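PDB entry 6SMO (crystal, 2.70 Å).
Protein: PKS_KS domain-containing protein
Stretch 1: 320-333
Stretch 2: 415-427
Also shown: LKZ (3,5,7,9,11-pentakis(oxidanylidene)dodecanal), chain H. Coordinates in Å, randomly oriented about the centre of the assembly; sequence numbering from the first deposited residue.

Stretch 1 320-333: QISPSTVNYISAHG
Stretch 2 415-427: SYPIKTALKLSSG

Neighbouring parallel β-strands distant in sequence are commonly held by two devices at once, apolar side chains packed on the sheet and a backbone ladder at its level, and this ketosynthase-domain contact illustrates both. Strands 326-330 and 420-427 run parallel, their axes 22° apart and 4.5 Å at closest approach, and the two stretches bury 911 Å² between them.

The apolar centre gathers around L422 (chi1 -101°, between wells; chi2 p). Its CD1 lies 3.6 Å from CG2 of V326 (t), and its CB lies 3.9 Å from CG1 of I329 (m, t). I329 and L422 are paired in register, CA to CA 4.5 Å, and share one face of the sheet; I329 CG2 also reaches L424 CD1 at 4.0 Å. On the other face, Y328 (t, chi2 68°) presents its ring edge to A421, CD2 to CB 3.9 Å, while its CB meets I418 CG2 at 4.0 Å.

The backbone ladder runs between extended residues, such as I329 (-134/121) and L422 (-105/151). L422 N donates to Y328 O (3.0 Å) and S330 N donates to L422 O (2.8 Å), so L422 uses both its amide and its carbonyl to bracket I329. L424 N then donates to S330 O (3.2 Å).

Farther out, H332 (t, chi2 82°) lays a ring face against S426 (m), whose CB sits 4.2 Å from the ring centroid, only 4° off the normal.

At the N-terminal end the ladder weakens, N327 N giving T420 O only a weak bond (3.3 Å), and the N327 side chain adds to it. N327 (p, chi2 -25°; phi/psi -129/19) has its CA-to-CB bond toward the other stretch, and its carboxamide meets the loop before T420: its ND2 donates to P417 O (2.8 Å), and its OD1 accepts from K419 N (3.1 Å). One carboxamide thus serves two backbone groups. Beside it, T420 OG1 (m) donates a weak bond to T325 OG1 (p), 3.4 Å.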

# COMPACT_ATOMS: atom_id res chain seq x y z
N GLN B 320 18.55 -12.82 12.76
CA GLN B 320 19.84 -13.34 13.28
C GLN B 320 19.79 -14.88 13.31
O GLN B 320 20.24 -15.47 14.31
CB GLN B 320 20.16 -12.76 14.66
CG GLN B 320 20.32 -11.25 14.66
CD GLN B 320 20.56 -10.69 16.04
OE1 GLN B 320 19.94 -9.71 16.44
NE2 GLN B 320 21.46 -11.31 16.78
N ILE B 321 19.26 -15.49 12.24
CA ILE B 321 19.10 -16.96 12.07
C ILE B 321 19.82 -17.38 10.78
O ILE B 321 19.71 -16.65 9.78
CB ILE B 321 17.61 -17.36 12.07
CG1 ILE B 321 16.96 -17.09 13.43
CG2 ILE B 321 17.43 -18.81 11.64
CD1 ILE B 321 15.45 -17.11 13.41
N SER B 322 20.51 -18.52 10.82
CA SER B 322 21.27 -19.11 9.68
C SER B 322 20.29 -19.71 8.67
O SER B 322 19.29 -20.29 9.07
CB SER B 322 22.27 -20.13 10.16
OG SER B 322 23.05 -20.63 9.09
N PRO B 323 20.55 -19.59 7.35
CA PRO B 323 19.68 -20.20 6.34
C PRO B 323 19.60 -21.74 6.42
O PRO B 323 18.65 -22.29 5.90
CB PRO B 323 20.33 -19.81 4.99
CG PRO B 323 21.20 -18.62 5.32
CD PRO B 323 21.66 -18.84 6.74
N SER B 324 20.59 -22.38 7.06
CA SER B 324 20.73 -23.85 7.19
C SER B 324 19.58 -24.45 8.02
O SER B 324 19.26 -25.63 7.80
CB SER B 324 22.07 -24.21 7.78
OG SER B 324 23.13 -23.67 6.99
N THR B 325 19.00 -23.67 8.93
CA THR B 325 17.91 -24.10 9.85
C THR B 325 16.54 -24.00 9.16
O THR B 325 15.57 -24.55 9.71
CB THR B 325 17.91 -23.29 11.15
OG1 THR B 325 17.97 -21.90 10.81
CG2 THR B 325 19.06 -23.64 12.06
N VAL B 326 16.46 -23.32 8.01
CA VAL B 326 15.20 -23.14 7.22
C VAL B 326 14.84 -24.48 6.57
O VAL B 326 15.60 -24.91 5.66
CB VAL B 326 15.33 -22.02 6.17
CG1 VAL B 326 14.06 -21.87 5.34
CG2 VAL B 326 15.71 -20.68 6.80
N ASN B 327 13.74 -25.11 7.00
CA ASN B 327 13.28 -26.43 6.50
C ASN B 327 11.80 -26.37 6.09
O ASN B 327 11.19 -27.45 5.97
CB ASN B 327 13.55 -27.54 7.52
CG ASN B 327 12.68 -27.44 8.76
OD1 ASN B 327 12.21 -26.37 9.12
ND2 ASN B 327 12.46 -28.57 9.42
N TYR B 328 11.25 -25.17 5.86
CA TYR B 328 9.87 -24.97 5.34
C TYR B 328 9.70 -23.53 4.85
O TYR B 328 10.20 -22.60 5.51
CB TYR B 328 8.82 -25.31 6.39
CG TYR B 328 7.42 -24.93 5.99
CD1 TYR B 328 6.77 -25.58 4.95
CD2 TYR B 328 6.75 -23.88 6.61
CE1 TYR B 328 5.49 -25.22 4.55
CE2 TYR B 328 5.47 -23.51 6.23
CZ TYR B 328 4.84 -24.18 5.20
OH TYR B 328 3.58 -23.81 4.82
N ILE B 329 8.99 -23.36 3.72
CA ILE B 329 8.72 -22.05 3.07
C ILE B 329 7.23 -21.98 2.68
O ILE B 329 6.79 -22.86 1.91
CB ILE B 329 9.64 -21.84 1.84
CG1 ILE B 329 11.12 -21.86 2.23
CG2 ILE B 329 9.28 -20.56 1.10
CD1 ILE B 329 12.05 -22.19 1.08
N SER B 330 6.50 -20.99 3.21
CA SER B 330 5.12 -20.64 2.80
C SER B 330 5.18 -19.61 1.66
O SER B 330 5.09 -18.40 1.95
CB SER B 330 4.31 -20.13 3.97
OG SER B 330 3.02 -19.70 3.55
N ALA B 331 5.35 -20.07 0.42
CA ALA B 331 5.57 -19.21 -0.77
C ALA B 331 4.28 -18.45 -1.11
O ALA B 331 3.19 -18.92 -0.72
CB ALA B 331 6.05 -20.04 -1.93
N HIS B 332 4.44 -17.37 -1.87
CA HIS B 332 3.34 -16.50 -2.34
C HIS B 332 2.43 -17.32 -3.25
O HIS B 332 1.22 -17.30 -3.02
CB HIS B 332 3.95 -15.29 -3.05
CG HIS B 332 2.97 -14.30 -3.57
ND1 HIS B 332 2.41 -13.36 -2.77
CD2 HIS B 332 2.48 -14.10 -4.80
CE1 HIS B 332 1.59 -12.62 -3.49
NE2 HIS B 332 1.62 -13.06 -4.73
N GLY B 333 3.01 -18.04 -4.22
CA GLY B 333 2.30 -18.99 -5.11
C GLY B 333 1.01 -18.50 -5.73
O GLY B 333 -0.00 -19.15 -5.49
N SER B 415 2.61 -34.68 8.18
CA SER B 415 3.28 -34.22 9.42
C SER B 415 4.75 -33.93 9.12
O SER B 415 5.40 -34.80 8.50
CB SER B 415 3.14 -35.22 10.54
OG SER B 415 1.77 -35.46 10.83
N TYR B 416 5.25 -32.76 9.51
CA TYR B 416 6.65 -32.31 9.28
C TYR B 416 7.11 -31.45 10.46
O TYR B 416 6.40 -30.54 10.87
CB TYR B 416 6.75 -31.54 7.96
CG TYR B 416 8.15 -31.37 7.44
CD1 TYR B 416 8.73 -32.34 6.64
CD2 TYR B 416 8.91 -30.26 7.77
CE1 TYR B 416 10.03 -32.20 6.16
CE2 TYR B 416 10.20 -30.11 7.30
CZ TYR B 416 10.77 -31.08 6.49
OH TYR B 416 12.04 -30.93 6.03
N PRO B 417 8.31 -31.71 11.03
CA PRO B 417 8.82 -30.92 12.14
C PRO B 417 9.47 -29.62 11.65
O PRO B 417 10.60 -29.66 11.20
CB PRO B 417 9.83 -31.86 12.81
CG PRO B 417 10.34 -32.75 11.69
CD PRO B 417 9.25 -32.77 10.63
N ILE B 418 8.73 -28.51 11.73
CA ILE B 418 9.17 -27.16 11.26
C ILE B 418 9.99 -26.50 12.37
O ILE B 418 9.46 -26.36 13.49
CB ILE B 418 7.96 -26.29 10.85
CG1 ILE B 418 7.06 -26.99 9.83
CG2 ILE B 418 8.42 -24.92 10.35
CD1 ILE B 418 5.65 -26.44 9.76
N LYS B 419 11.24 -26.13 12.07
CA LYS B 419 12.14 -25.36 12.98
C LYS B 419 12.02 -23.87 12.63
O LYS B 419 11.33 -23.15 13.38
CB LYS B 419 13.59 -25.86 12.87
CG LYS B 419 14.00 -26.88 13.92
CD LYS B 419 13.32 -28.23 13.77
CE LYS B 419 13.64 -29.17 14.91
NZ LYS B 419 13.00 -30.50 14.72
N THR B 420 12.64 -23.45 11.52
CA THR B 420 12.63 -22.06 11.00
C THR B 420 11.83 -22.02 9.70
O THR B 420 12.21 -22.73 8.75
CB THR B 420 14.06 -21.54 10.80
OG1 THR B 420 14.78 -21.73 12.02
CG2 THR B 420 14.11 -20.08 10.40
N ALA B 421 10.76 -21.22 9.66
CA ALA B 421 9.83 -21.08 8.51
C ALA B 421 10.06 -19.73 7.82
O ALA B 421 10.26 -18.73 8.52
CB ALA B 421 8.41 -21.23 8.99
N LEU B 422 10.01 -19.73 6.48
CA LEU B 422 10.03 -18.52 5.62
C LEU B 422 8.62 -18.28 5.07
O LEU B 422 7.88 -19.27 4.89
CB LEU B 422 11.04 -18.70 4.48
CG LEU B 422 12.39 -18.01 4.66
CD1 LEU B 422 13.02 -18.35 6.00
CD2 LEU B 422 13.33 -18.37 3.52
N LYS B 423 8.28 -17.02 4.81
CA LYS B 423 6.96 -16.58 4.27
C LYS B 423 7.20 -15.50 3.22
O LYS B 423 7.48 -14.35 3.61
CB LYS B 423 6.07 -16.10 5.41
CG LYS B 423 4.77 -15.42 4.99
CD LYS B 423 3.77 -16.36 4.35
CE LYS B 423 2.73 -15.64 3.51
NZ LYS B 423 3.26 -15.28 2.18
N LEU B 424 7.10 -15.86 1.94
CA LEU B 424 7.38 -14.97 0.78
C LEU B 424 6.08 -14.32 0.31
O LEU B 424 5.07 -15.04 0.18
CB LEU B 424 8.02 -15.80 -0.34
CG LEU B 424 9.50 -16.14 -0.17
CD1 LEU B 424 9.82 -16.62 1.23
CD2 LEU B 424 9.93 -17.18 -1.19
N SER B 425 6.10 -13.00 0.08
CA SER B 425 4.97 -12.21 -0.48
C SER B 425 5.48 -11.28 -1.58
O SER B 425 6.63 -10.81 -1.48
CB SER B 425 4.25 -11.44 0.60
OG SER B 425 3.50 -12.31 1.43
N SER B 426 4.64 -11.04 -2.59
CA SER B 426 4.92 -10.19 -3.78
C SER B 426 3.66 -9.42 -4.17
O SER B 426 2.56 -9.98 -4.01
CB SER B 426 5.44 -11.01 -4.93
OG SER B 426 6.73 -11.54 -4.63
N GLY B 427 3.83 -8.20 -4.66
CA GLY B 427 2.71 -7.36 -5.12
C GLY B 427 3.16 -6.44 -6.23
O GLY B 427 4.31 -6.55 -6.66
C4 LKZ H . -7.46 -2.71 -9.10
C5 LKZ H . -6.40 -2.00 -8.30
C6 LKZ H . -6.04 -2.60 -6.93
C7 LKZ H . -4.64 -3.18 -7.02
C8 LKZ H . -3.99 -3.78 -5.76
C10 LKZ H . -0.84 -7.87 -6.59
C22 LKZ H . -8.77 -1.97 -8.89
C11 LKZ H . -1.75 -8.61 -5.63
O19 LKZ H . -2.46 -9.53 -5.99
C3 LKZ H . -1.12 -6.41 -6.28
O23 LKZ H . -0.20 -5.65 -6.01
C2 LKZ H . -2.59 -5.97 -6.19
C9 LKZ H . -2.69 -4.45 -6.21
O20 LKZ H . -1.78 -3.77 -6.66
O21 LKZ H . -4.07 -3.23 -8.09
O22 LKZ H . -5.89 -0.98 -8.72
O24 LKZ H . -9.17 -1.12 -9.67
C23 LKZ H . -9.56 -2.36 -7.65
O HOH W 1 1.04 -14.24 0.10